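Local structure of 3,4-dihydroxybenzoate decarboxylase (Enterobacter cloacae, 5NY5) at residues L365-V370 and N397-D402; L351-A356 and D406-D411; W415-R420 and F461-P466; A337-A342 and L386-T391; E345-F350 and E378-Q383. The protein catalyses the decarboxylation of 3,4-dihydroxybenzoate and the reverse para-carboxylation of catechols, as a UbiD-family enzyme dependent on prenylated flavin. One frame throughout, in Å; residues are numbered along the deposited sequence.

Contact 1. Residues L365-V370 and N397-D402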
# COMPACT_ATOMS: atom_id res chain seq x y z
N LEU A 365 9.01 18.83 13.78
CA LEU A 365 8.56 19.16 12.43
C LEU A 365 9.60 20.03 11.74
O LEU A 365 9.99 21.08 12.27
CB LEU A 365 7.21 19.86 12.46
CG LEU A 365 6.65 20.36 11.13
CD1 LEU A 365 6.67 19.26 10.09
CD2 LEU A 365 5.24 20.91 11.31
N GLY A 366 10.03 19.61 10.56
CA GLY A 366 10.98 20.36 9.78
C GLY A 366 10.44 20.80 8.44
O GLY A 366 9.88 19.99 7.69
N ILE A 367 10.58 22.08 8.13
CA ILE A 367 10.13 22.65 6.87
C ILE A 367 11.36 23.01 6.06
O ILE A 367 12.23 23.75 6.54
CB ILE A 367 9.24 23.89 7.10
CG1 ILE A 367 8.31 23.67 8.29
CG2 ILE A 367 8.45 24.22 5.85
CD1 ILE A 367 7.32 22.55 8.12
N LEU A 368 11.44 22.50 4.83
CA LEU A 368 12.60 22.71 3.98
C LEU A 368 12.18 23.45 2.72
O LEU A 368 11.24 23.05 2.04
CB LEU A 368 13.26 21.38 3.61
CG LEU A 368 14.37 20.89 4.55
CD1 LEU A 368 13.85 20.63 5.96
CD2 LEU A 368 15.03 19.64 3.99
N GLN A 369 12.88 24.54 2.43
CA GLN A 369 12.63 25.36 1.26
C GLN A 369 13.76 25.13 0.27
O GLN A 369 14.90 25.51 0.52
CB GLN A 369 12.53 26.84 1.64
CG GLN A 369 12.04 27.73 0.52
CD GLN A 369 12.05 29.19 0.91
OE1 GLN A 369 13.04 29.69 1.42
NE2 GLN A 369 10.93 29.87 0.69
N VAL A 370 13.44 24.48 -0.85
CA VAL A 370 14.43 24.17 -1.87
C VAL A 370 14.07 24.91 -3.14
O VAL A 370 12.96 25.40 -3.32
CB VAL A 370 14.53 22.65 -2.13
CG1 VAL A 370 14.91 21.92 -0.86
CG2 VAL A 370 13.21 22.13 -2.69
N ASN A 397 8.39 14.58 11.04
CA ASN A 397 7.85 14.83 9.71
C ASN A 397 8.65 15.92 9.02
O ASN A 397 9.22 16.81 9.66
CB ASN A 397 6.37 15.23 9.78
CG ASN A 397 5.49 14.11 10.31
OD1 ASN A 397 5.71 12.95 9.99
ND2 ASN A 397 4.51 14.47 11.12
N ILE A 398 8.69 15.83 7.69
CA ILE A 398 9.34 16.82 6.84
C ILE A 398 8.33 17.29 5.81
O ILE A 398 7.58 16.48 5.25
CB ILE A 398 10.59 16.25 6.14
CG1 ILE A 398 11.62 15.77 7.17
CG2 ILE A 398 11.20 17.27 5.21
CD1 ILE A 398 12.14 16.87 8.05
N ILE A 399 8.30 18.59 5.56
CA ILE A 399 7.53 19.16 4.47
C ILE A 399 8.49 19.90 3.54
O ILE A 399 9.27 20.73 4.00
CB ILE A 399 6.42 20.10 4.98
CG1 ILE A 399 5.42 19.31 5.82
CG2 ILE A 399 5.72 20.78 3.82
CD1 ILE A 399 4.34 20.15 6.44
N LEU A 400 8.43 19.56 2.26
CA LEU A 400 9.26 20.19 1.23
C LEU A 400 8.42 21.18 0.44
O LEU A 400 7.35 20.83 -0.06
CB LEU A 400 9.83 19.13 0.29
CG LEU A 400 10.62 17.97 0.90
CD1 LEU A 400 10.69 16.81 -0.08
CD2 LEU A 400 12.01 18.42 1.28
N VAL A 401 8.91 22.42 0.33
CA VAL A 401 8.24 23.46 -0.44
C VAL A 401 9.28 24.18 -1.30
O VAL A 401 10.48 24.06 -1.08
CB VAL A 401 7.49 24.47 0.45
CG1 VAL A 401 6.41 23.77 1.25
CG2 VAL A 401 8.46 25.17 1.37
N ASP A 402 8.79 24.93 -2.28
CA ASP A 402 9.64 25.67 -3.20
C ASP A 402 9.98 27.05 -2.64
O ASP A 402 9.52 27.45 -1.57
CB ASP A 402 8.98 25.78 -4.57
CG ASP A 402 8.77 24.44 -5.23
OD1 ASP A 402 9.78 23.79 -5.58
OD2 ASP A 402 7.60 24.03 -5.40
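The flat side-chain amide of Q369 passes D402 O, with NE2 3.6 Å from it. This is proximity and not a hydrogen bond; NE2 has a weak one to V405 O. N397 touches L365 through CB, and its amide OD1 accepts from T459 N. No ring takes part. The two segments are the parallel strands of a beta-alpha-beta unit, joined through helix 380-391, in the middle of the sheet of the UbiD C-terminal domain.

Five backbone hydrogen bonds hold them. G366, L368 and V370 each donate to the other strand, and G366 O and L368 O accept from I399 N and V401 N. The bond L368 N to I399 O is 2.9 Å long, with 173° at the hydrogen. The strands run parallel, with 19° between their directions.

One face carries L365, I367 and Q369 beside N397, I399 and V401. Helix 410-419 covers part of it, through I413, A416 and M417. Here I367 and I399 lie side by side and point the same way, with I367 CD1 4.1 Å from I399 CB. L365 CD1 reaches across to N397 O at 3.6 Å. The other face, with L368, I398 and L400, packs under helix 380-391. L368 CB meets L400 CD2 at 4.0 Å. I398 turns CD1 (chi2 -63°) towards the adjacent glycine, where it lies 4.1 Å from G366 CA. V401 CG2 sits between its own N and carbonyl carbon, and rests 3.6 Å from L368 O.

Contact 2. Residues L351-A356 and D406-D411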
# COMPACT_ATOMS: atom_id res chain seq x y z
N LEU A 351 19.22 23.95 -0.97
CA LEU A 351 18.40 24.38 0.15
C LEU A 351 18.44 25.90 0.27
O LEU A 351 19.52 26.50 0.32
CB LEU A 351 18.90 23.74 1.44
CG LEU A 351 18.02 23.93 2.68
CD1 LEU A 351 16.69 23.21 2.51
CD2 LEU A 351 18.73 23.45 3.93
N GLN A 352 17.27 26.52 0.31
CA GLN A 352 17.18 27.97 0.47
C GLN A 352 17.05 28.37 1.93
O GLN A 352 17.69 29.33 2.36
CB GLN A 352 16.00 28.52 -0.33
CG GLN A 352 16.02 28.15 -1.80
CD GLN A 352 17.33 28.53 -2.46
OE1 GLN A 352 17.74 29.69 -2.44
NE2 GLN A 352 18.00 27.55 -3.06
N ASN A 353 16.26 27.63 2.70
CA ASN A 353 16.09 27.90 4.12
C ASN A 353 15.46 26.67 4.76
O ASN A 353 15.03 25.75 4.07
CB ASN A 353 15.23 29.14 4.35
CG ASN A 353 15.58 29.86 5.64
OD1 ASN A 353 16.18 29.29 6.54
ND2 ASN A 353 15.19 31.13 5.73
N VAL A 354 15.41 26.68 6.08
CA VAL A 354 14.83 25.58 6.84
C VAL A 354 14.25 26.16 8.12
O VAL A 354 14.82 27.05 8.74
CB VAL A 354 15.88 24.48 7.12
CG1 VAL A 354 17.15 25.08 7.68
CG2 VAL A 354 15.32 23.42 8.07
N TYR A 355 13.08 25.64 8.51
CA TYR A 355 12.37 26.10 9.70
C TYR A 355 12.07 24.90 10.57
O TYR A 355 11.39 23.97 10.13
CB TYR A 355 11.08 26.84 9.32
CG TYR A 355 10.24 27.33 10.48
CD1 TYR A 355 10.80 27.55 11.73
CD2 TYR A 355 8.88 27.56 10.32
CE1 TYR A 355 10.02 27.99 12.79
CE2 TYR A 355 8.10 28.00 11.37
CZ TYR A 355 8.68 28.22 12.60
OH TYR A 355 7.91 28.65 13.65
N ALA A 356 12.58 24.91 11.80
CA ALA A 356 12.19 23.93 12.81
C ALA A 356 10.89 24.43 13.42
O ALA A 356 10.87 25.15 14.41
CB ALA A 356 13.28 23.76 13.86
N ASP A 406 6.37 30.86 1.75
CA ASP A 406 6.86 31.42 3.01
C ASP A 406 6.83 30.32 4.06
O ASP A 406 5.77 30.00 4.60
CB ASP A 406 6.03 32.62 3.42
CG ASP A 406 6.58 33.33 4.65
OD1 ASP A 406 7.78 33.18 4.93
OD2 ASP A 406 5.81 34.04 5.33
N ILE A 407 7.99 29.75 4.37
CA ILE A 407 8.04 28.59 5.26
C ILE A 407 7.74 28.92 6.71
O ILE A 407 7.58 28.00 7.52
CB ILE A 407 9.42 27.89 5.18
CG1 ILE A 407 10.52 28.80 5.73
CG2 ILE A 407 9.72 27.51 3.75
CD1 ILE A 407 11.88 28.13 5.76
N PHE A 408 7.68 30.20 7.07
CA PHE A 408 7.31 30.61 8.41
C PHE A 408 5.83 30.93 8.54
O PHE A 408 5.36 31.21 9.64
CB PHE A 408 8.15 31.81 8.85
CG PHE A 408 9.62 31.55 8.84
CD1 PHE A 408 10.24 30.99 9.94
CD2 PHE A 408 10.39 31.85 7.73
CE1 PHE A 408 11.59 30.73 9.94
CE2 PHE A 408 11.75 31.60 7.72
CZ PHE A 408 12.35 31.04 8.83
N ASP A 409 5.09 30.87 7.43
CA ASP A 409 3.66 31.17 7.40
C ASP A 409 2.90 29.85 7.29
O ASP A 409 2.88 29.23 6.22
CB ASP A 409 3.35 32.10 6.22
CG ASP A 409 1.93 32.63 6.25
OD1 ASP A 409 1.07 32.04 6.93
OD2 ASP A 409 1.68 33.65 5.57
N SER A 410 2.28 29.43 8.40
CA SER A 410 1.61 28.14 8.42
C SER A 410 0.45 28.08 7.44
O SER A 410 0.15 27.01 6.90
CB SER A 410 1.13 27.82 9.83
OG SER A 410 2.22 27.68 10.71
N ASP A 411 -0.23 29.21 7.20
CA ASP A 411 -1.22 29.25 6.14
C ASP A 411 -0.59 28.90 4.80
O ASP A 411 -1.13 28.10 4.03
CB ASP A 411 -1.88 30.63 6.08
CG ASP A 411 -2.89 30.86 7.19
OD1 ASP A 411 -3.19 29.91 7.93
OD2 ASP A 411 -3.39 31.99 7.31
O HOH W 1 5.66 30.97 12.40
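Y355 and I407 meet at the edge of the tyrosine ring. CD2 of Y355 lies 3.1 Å from I407 O, which is near the ring plane. Y355 has CG anti to its backbone N (chi1 178°), and its ring packs on I407 and F408 of the type I beta turn D406-D409. The contact lays the loop before helix 410-419 on edge strand 351-356 of the UbiD C-terminal domain sheet.

F408 covers one face of the tyrosine. Its CD1 stands 3.6 Å above the Y355 ring plane, over the centre. The two planes are 36° apart, so the pair is oblique. The far edge of F408 meets N353, with CE2 4.0 Å from N353 ND2 near the phenyl plane. That ND2 bonds to S91 O. I407 takes the less common place for CG1, between backbone N and carbonyl carbon (chi1 66°). Its CD1 touches N353 CB at 3.8 Å and Y355 CB at 3.9 Å.

Q352 and N353 both face Q369, a classic beta bulge. D409, the last turn residue, N-caps helix 410-419, and its OD2 forms a salt bridge with R50 of the second subunit.

No direct hydrogen bond crosses. A water donates to F408 O at 2.8 Å and has a weak link to Y355 OH, whose firmer partner is T358 N. Cohesion is thus mainly apolar, probably helped by the slightly positive tyrosine edge facing I407 O.

Contact 3. Residues W415-R420 and F461-P466; sequences WAMTTR and FDCTVP
The guanidinium of R420 is sandwiched between V465 and a tryptophan of its own segment. V465 CG2 lies 3.4 Å above one face, towards the rim. W415 CH2 stands 3.5 Å over the centre of the opposite face. The R420 chain is extended from CG to NE, and its CD also brushes V465 CG2. The charged end bonds to F473 O through NH2 and forms a salt bridge with D404 through NH1. NH1 also donates to a water, which in turn donates to C463 O. The water thus joins the segments, which share no direct hydrogen bond.

C463 SG is 3.5 Å from CG of M417, a selenomethionine in this model. The M417 chain bends at chi2 and chi3, and SE lies 4.7 Å from the F461 ring centroid in an oblique Met-aromatic contact. C463 CA also approaches R420 O, at 3.3 Å. An Asx turn, with T464 N bonded to D462 OD2, shapes the chain at D462-T464.

The contact joins the C-terminal end of helix 410-419 to the end of strand 455-462. A416 and M417 also rest on strand 397-401, while W415 reaches P291 of the second subunit.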
# COMPACT_ATOMS: atom_id res chain seq x y z
N TRP A 415 -1.19 25.79 2.16
CA TRP A 415 -1.50 26.06 0.76
C TRP A 415 -0.71 25.15 -0.17
O TRP A 415 -1.26 24.56 -1.10
CB TRP A 415 -1.24 27.53 0.43
CG TRP A 415 -1.37 27.83 -1.03
CD1 TRP A 415 -2.52 28.08 -1.71
CD2 TRP A 415 -0.30 27.92 -1.98
NE1 TRP A 415 -2.24 28.31 -3.04
CE2 TRP A 415 -0.89 28.22 -3.23
CE3 TRP A 415 1.08 27.77 -1.91
CZ2 TRP A 415 -0.13 28.37 -4.39
CZ3 TRP A 415 1.83 27.92 -3.06
CH2 TRP A 415 1.22 28.22 -4.28
N ALA A 416 0.60 25.04 0.07
CA ALA A 416 1.42 24.13 -0.73
C ALA A 416 0.95 22.69 -0.57
O ALA A 416 1.02 21.90 -1.53
CB ALA A 416 2.89 24.25 -0.33
N MSE A 417 0.45 22.34 0.61
CA MSE A 417 -0.07 21.01 0.89
C MSE A 417 -1.44 20.78 0.27
O MSE A 417 -1.95 19.66 0.27
CB MSE A 417 -0.14 20.77 2.39
CG MSE A 417 1.21 20.64 3.05
SE MSE A 417 1.27 19.23 4.38
CE MSE A 417 0.64 20.24 5.91
N THR A 418 -2.04 21.85 -0.25
CA THR A 418 -3.36 21.78 -0.87
C THR A 418 -3.30 21.78 -2.39
O THR A 418 -3.98 20.97 -3.03
CB THR A 418 -4.22 22.96 -0.38
OG1 THR A 418 -4.60 22.74 0.98
CG2 THR A 418 -5.46 23.10 -1.22
N THR A 419 -2.49 22.65 -2.99
CA THR A 419 -2.46 22.81 -4.43
C THR A 419 -1.21 22.23 -5.08
O THR A 419 -1.11 22.27 -6.31
CB THR A 419 -2.58 24.29 -4.81
OG1 THR A 419 -1.36 24.96 -4.48
CG2 THR A 419 -3.73 24.94 -4.06
N ARG A 420 -0.27 21.71 -4.31
CA ARG A 420 0.99 21.21 -4.84
C ARG A 420 1.29 19.84 -4.27
O ARG A 420 2.43 19.52 -3.93
CB ARG A 420 2.13 22.19 -4.55
CG ARG A 420 2.04 23.46 -5.36
CD ARG A 420 3.10 24.46 -4.97
NE ARG A 420 3.14 25.58 -5.91
CZ ARG A 420 4.00 26.58 -5.84
NH1 ARG A 420 4.90 26.63 -4.87
NH2 ARG A 420 3.96 27.55 -6.75
N PHE A 461 6.36 14.81 3.37
CA PHE A 461 5.37 15.44 2.50
C PHE A 461 6.11 16.25 1.45
O PHE A 461 6.71 17.28 1.77
CB PHE A 461 4.42 16.33 3.30
CG PHE A 461 3.60 15.60 4.32
CD1 PHE A 461 2.32 15.15 4.02
CD2 PHE A 461 4.09 15.37 5.59
CE1 PHE A 461 1.56 14.49 4.96
CE2 PHE A 461 3.33 14.71 6.53
CZ PHE A 461 2.07 14.26 6.22
N ASP A 462 6.08 15.78 0.20
CA ASP A 462 6.74 16.48 -0.89
C ASP A 462 5.73 17.42 -1.55
O ASP A 462 4.92 17.00 -2.37
CB ASP A 462 7.32 15.50 -1.90
CG ASP A 462 7.97 16.19 -3.08
OD1 ASP A 462 8.12 15.54 -4.14
OD2 ASP A 462 8.33 17.38 -2.97
N CYS A 463 5.78 18.69 -1.18
CA CYS A 463 4.90 19.70 -1.74
C CYS A 463 5.61 20.60 -2.74
O CYS A 463 5.17 21.73 -2.96
CB CYS A 463 4.28 20.55 -0.62
SG CYS A 463 3.44 19.56 0.61
N THR A 464 6.70 20.13 -3.32
CA THR A 464 7.39 20.86 -4.36
C THR A 464 6.79 20.53 -5.71
O THR A 464 6.31 19.42 -5.95
CB THR A 464 8.89 20.54 -4.36
OG1 THR A 464 9.11 19.20 -4.80
CG2 THR A 464 9.46 20.70 -2.97
N VAL A 465 6.78 21.52 -6.59
CA VAL A 465 6.25 21.31 -7.94
C VAL A 465 7.21 20.42 -8.72
O VAL A 465 8.42 20.69 -8.74
CB VAL A 465 6.06 22.66 -8.64
CG1 VAL A 465 5.48 22.46 -10.03
CG2 VAL A 465 5.18 23.56 -7.82
N PRO A 466 6.73 19.35 -9.35
CA PRO A 466 7.61 18.55 -10.21
C PRO A 466 8.27 19.42 -11.26
O PRO A 466 7.64 20.32 -11.82
CB PRO A 466 6.66 17.52 -10.83
CG PRO A 466 5.53 17.43 -9.87
CD PRO A 466 5.37 18.80 -9.29
O HOH W 2 6.15 24.35 -3.40

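Contact 4. Residues A337-A342 and L386-T391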
# COMPACT_ATOMS: atom_id res chain seq x y z
N ALA A 337 20.35 24.94 11.96
CA ALA A 337 21.74 25.17 11.59
C ALA A 337 22.41 23.88 11.14
O ALA A 337 23.07 23.84 10.09
CB ALA A 337 22.49 25.79 12.76
N SER A 338 22.25 22.80 11.91
CA SER A 338 22.89 21.54 11.55
C SER A 338 22.27 20.95 10.29
O SER A 338 22.98 20.36 9.47
CB SER A 338 22.80 20.56 12.72
OG SER A 338 21.46 20.38 13.13
N ILE A 339 20.95 21.09 10.13
CA ILE A 339 20.31 20.62 8.90
C ILE A 339 20.80 21.42 7.70
O ILE A 339 21.04 20.86 6.62
CB ILE A 339 18.78 20.70 9.04
CG1 ILE A 339 18.28 19.68 10.06
CG2 ILE A 339 18.10 20.49 7.69
CD1 ILE A 339 16.79 19.78 10.33
N ARG A 340 20.97 22.73 7.87
CA ARG A 340 21.45 23.56 6.77
C ARG A 340 22.88 23.22 6.40
O ARG A 340 23.23 23.18 5.21
CB ARG A 340 21.32 25.03 7.13
CG ARG A 340 22.02 25.96 6.16
CD ARG A 340 21.77 27.42 6.50
NE ARG A 340 20.34 27.72 6.51
CZ ARG A 340 19.84 28.95 6.57
NH1 ARG A 340 18.53 29.13 6.57
NH2 ARG A 340 20.65 29.99 6.61
N ASN A 341 23.74 22.99 7.39
CA ASN A 341 25.12 22.64 7.10
C ASN A 341 25.21 21.32 6.35
O ASN A 341 26.02 21.17 5.43
CB ASN A 341 25.93 22.58 8.40
CG ASN A 341 26.01 23.91 9.10
OD1 ASN A 341 25.92 24.96 8.46
ND2 ASN A 341 26.19 23.89 10.41
N ALA A 342 24.37 20.36 6.72
CA ALA A 342 24.45 19.03 6.12
C ALA A 342 23.97 19.05 4.67
O ALA A 342 24.55 18.37 3.82
CB ALA A 342 23.64 18.04 6.94
N LEU A 386 15.89 13.27 3.41
CA LEU A 386 16.63 12.18 4.05
C LEU A 386 17.83 12.71 4.83
O LEU A 386 18.17 12.17 5.88
CB LEU A 386 17.08 11.17 3.00
CG LEU A 386 15.95 10.47 2.25
CD1 LEU A 386 16.49 9.56 1.17
CD2 LEU A 386 15.08 9.70 3.23
N ILE A 387 18.48 13.76 4.33
CA ILE A 387 19.63 14.31 5.03
C ILE A 387 19.20 14.91 6.36
O ILE A 387 19.84 14.69 7.40
CB ILE A 387 20.36 15.34 4.15
CG1 ILE A 387 20.94 14.67 2.92
CG2 ILE A 387 21.46 16.02 4.94
CD1 ILE A 387 21.49 15.65 1.90
N ALA A 388 18.10 15.67 6.36
CA ALA A 388 17.61 16.27 7.60
C ALA A 388 17.20 15.21 8.61
O ALA A 388 17.54 15.30 9.80
CB ALA A 388 16.44 17.20 7.29
N LEU A 389 16.47 14.18 8.16
CA LEU A 389 16.10 13.08 9.04
C LEU A 389 17.34 12.40 9.62
O LEU A 389 17.36 12.03 10.80
CB LEU A 389 15.25 12.07 8.28
CG LEU A 389 13.81 12.49 7.95
CD1 LEU A 389 13.21 11.52 6.95
CD2 LEU A 389 12.98 12.54 9.22
N ALA A 390 18.37 12.22 8.80
CA ALA A 390 19.60 11.60 9.28
C ALA A 390 20.35 12.52 10.23
O ALA A 390 20.98 12.05 11.18
CB ALA A 390 20.49 11.22 8.10
N THR A 391 20.27 13.84 10.01
CA THR A 391 20.99 14.80 10.83
C THR A 391 20.34 14.98 12.20
O THR A 391 21.04 15.02 13.22
CB THR A 391 21.07 16.15 10.11
OG1 THR A 391 21.63 15.96 8.81
CG2 THR A 391 21.93 17.12 10.88
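I387 and A342 touch where helix 380-391 crosses helix 324-346, two helices on the same face of the C-terminal domain sheet. The segment axes come within 9.1 Å, with 131° between their directions. This is close helix-helix packing, made largely by small residues.

I387 comes first. Its CG2, anti to the backbone N, meets A342 CB at 3.6 Å. The same side chain packs on A390 of the third subunit. One residue on, A388 presents only CB, and I339 wraps it. I339 CG2 is 3.7 Å from A388 CB, and I339 CD1 is 4.0 Å away. L389 turns to strand 455-462 instead.

T391 closes the contact one turn after I387. Its OG1 is anti to the carbonyl carbon (chi1 -54°) and donates to I387 O at 2.6 Å, from above the carbonyl plane. That bond uses the hydroxyl proton inside the helix. I387 O also accepts from T391 N. OG1 lies against A342 CB.

The S338 side chain is about 7 Å from those of F222 and E223, prenylated-FMN-binding residues, though the cofactor is not bound in this model. S338 OG is bonded to P334 O. The other branch of T391, CG2, lies 3.7 Å from S338 O.

Contact 5. Residues E345-F350 and E378-Q383; sequences EAIPGF and EGRQGQ
I347 and F350 lie in the turn that leaves helix 324-346, and they pack against R380 and Q383 in the first turn of helix 380-391. The contact closes one end of the helix pair in the UbiD C-terminal domain.

I347 touches with both branches. CG2 meets R380 CD at 3.9 Å, and CD1 meets Q383 CG at 4.0 Å. R380 is extended from CG to NE. Its aliphatic part crosses I347 obliquely, and NH1 forms a salt bridge with D377. F350 CE2 comes 3.6 Å from R380 O and 3.9 Å from R380 CB. Q381 CA lies at the ring edge, in plane. The phenyl and guanidinium planes are 83° apart, and no stack forms. No hydrogen bond crosses between the segments.

Within E378-Q383, the Q381 amide makes two hydrogen bonds. Q381 NE2 donates to E378 OE2 at 2.8 Å with an angle of 165°, and Q381 OE1 accepts from G379 N at 2.8 Å. This pair of bonds ties the Q381 amide to the loop before the helix. E378 also pairs with K372 and with R451 of the third subunit.

Q381 NE2 reaches D462 of strand 455-462 as well. F350 leads into strand 351-356, and its backbone bonds to K371 just after strand 365-370.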
# COMPACT_ATOMS: atom_id res chain seq x y z
N GLU A 345 26.47 21.06 2.35
CA GLU A 345 27.63 20.24 2.03
C GLU A 345 27.29 19.21 0.96
O GLU A 345 28.05 19.04 -0.01
CB GLU A 345 28.13 19.55 3.30
CG GLU A 345 29.38 18.72 3.11
CD GLU A 345 29.37 17.45 3.95
OE1 GLU A 345 28.61 16.52 3.61
OE2 GLU A 345 30.11 17.39 4.95
N ALA A 346 26.16 18.53 1.09
CA ALA A 346 25.82 17.47 0.15
C ALA A 346 25.28 18.02 -1.16
O ALA A 346 25.63 17.51 -2.23
CB ALA A 346 24.81 16.51 0.78
N ILE A 347 24.44 19.05 -1.11
CA ILE A 347 23.83 19.63 -2.31
C ILE A 347 24.00 21.14 -2.27
O ILE A 347 23.11 21.85 -1.78
CB ILE A 347 22.35 19.25 -2.44
CG1 ILE A 347 22.09 17.83 -1.93
CG2 ILE A 347 21.90 19.35 -3.88
CD1 ILE A 347 20.63 17.47 -1.86
N PRO A 348 25.12 21.68 -2.76
CA PRO A 348 25.35 23.13 -2.64
C PRO A 348 24.36 23.94 -3.47
O PRO A 348 24.06 23.61 -4.62
CB PRO A 348 26.78 23.30 -3.16
CG PRO A 348 27.40 21.94 -3.05
CD PRO A 348 26.29 20.98 -3.30
N GLY A 349 23.86 25.02 -2.87
CA GLY A 349 22.98 25.94 -3.55
C GLY A 349 21.55 25.49 -3.72
O GLY A 349 20.77 26.19 -4.38
N PHE A 350 21.17 24.36 -3.13
CA PHE A 350 19.83 23.79 -3.32
C PHE A 350 18.88 24.24 -2.22
O PHE A 350 17.84 24.85 -2.49
CB PHE A 350 19.93 22.27 -3.38
CG PHE A 350 18.64 21.58 -3.75
CD1 PHE A 350 17.98 21.89 -4.92
CD2 PHE A 350 18.11 20.60 -2.93
CE1 PHE A 350 16.81 21.25 -5.26
CE2 PHE A 350 16.94 19.95 -3.27
CZ PHE A 350 16.28 20.28 -4.43
N GLU A 378 15.34 17.54 -9.85
CA GLU A 378 14.20 16.68 -9.56
C GLU A 378 14.69 15.37 -8.97
O GLU A 378 15.56 14.70 -9.54
CB GLU A 378 13.39 16.42 -10.82
CG GLU A 378 12.16 15.57 -10.57
CD GLU A 378 11.24 16.16 -9.52
OE1 GLU A 378 10.92 17.36 -9.62
OE2 GLU A 378 10.85 15.43 -8.59
N GLY A 379 14.14 15.00 -7.82
CA GLY A 379 14.59 13.86 -7.07
C GLY A 379 15.53 14.20 -5.93
O GLY A 379 15.71 13.38 -5.03
N ARG A 380 16.11 15.40 -5.95
CA ARG A 380 16.98 15.80 -4.85
C ARG A 380 16.20 16.35 -3.67
O ARG A 380 16.76 16.45 -2.57
CB ARG A 380 18.00 16.84 -5.34
CG ARG A 380 18.87 16.32 -6.47
CD ARG A 380 20.21 17.03 -6.55
NE ARG A 380 21.13 16.36 -7.46
CZ ARG A 380 21.49 16.83 -8.65
NH1 ARG A 380 21.03 17.99 -9.08
NH2 ARG A 380 22.32 16.13 -9.41
N GLN A 381 14.92 16.69 -3.85
CA GLN A 381 14.13 17.18 -2.71
C GLN A 381 13.95 16.09 -1.67
O GLN A 381 14.00 16.36 -0.47
CB GLN A 381 12.78 17.73 -3.18
CG GLN A 381 11.81 16.70 -3.74
CD GLN A 381 11.94 16.52 -5.23
OE1 GLN A 381 13.03 16.66 -5.79
NE2 GLN A 381 10.83 16.23 -5.89
N GLY A 382 13.73 14.85 -2.11
CA GLY A 382 13.70 13.74 -1.18
C GLY A 382 15.05 13.46 -0.56
O GLY A 382 15.14 13.06 0.60
N GLN A 383 16.12 13.66 -1.33
CA GLN A 383 17.46 13.56 -0.76
C GLN A 383 17.64 14.58 0.36
O GLN A 383 18.21 14.25 1.41
CB GLN A 383 18.51 13.77 -1.85
CG GLN A 383 19.94 13.55 -1.38
CD GLN A 383 20.20 12.12 -0.94
OE1 GLN A 383 19.63 11.18 -1.49
NE2 GLN A 383 21.06 11.96 0.05

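Contact 1 is the buried centre, and the others attach to it. It is the only one built on backbone hydrogen bonds between its segments. Contacts 2 and 3 both use helix 410-419, near its start and its end, and both touch the second subunit. Each has a water between its segments, weakly held in contact 2, and a flat group covered by a neighbour. Contacts 4 and 5 share helices 324-346 and 380-391 on the opposite face of the sheet, and touch the third subunit. Both rely on packing; in contact 5 polar groups bond within E378-Q383 or outside the contact. Contact 4 is only partly buried. Q381 NE2 of contact 5 bonds to D462 of contact 3.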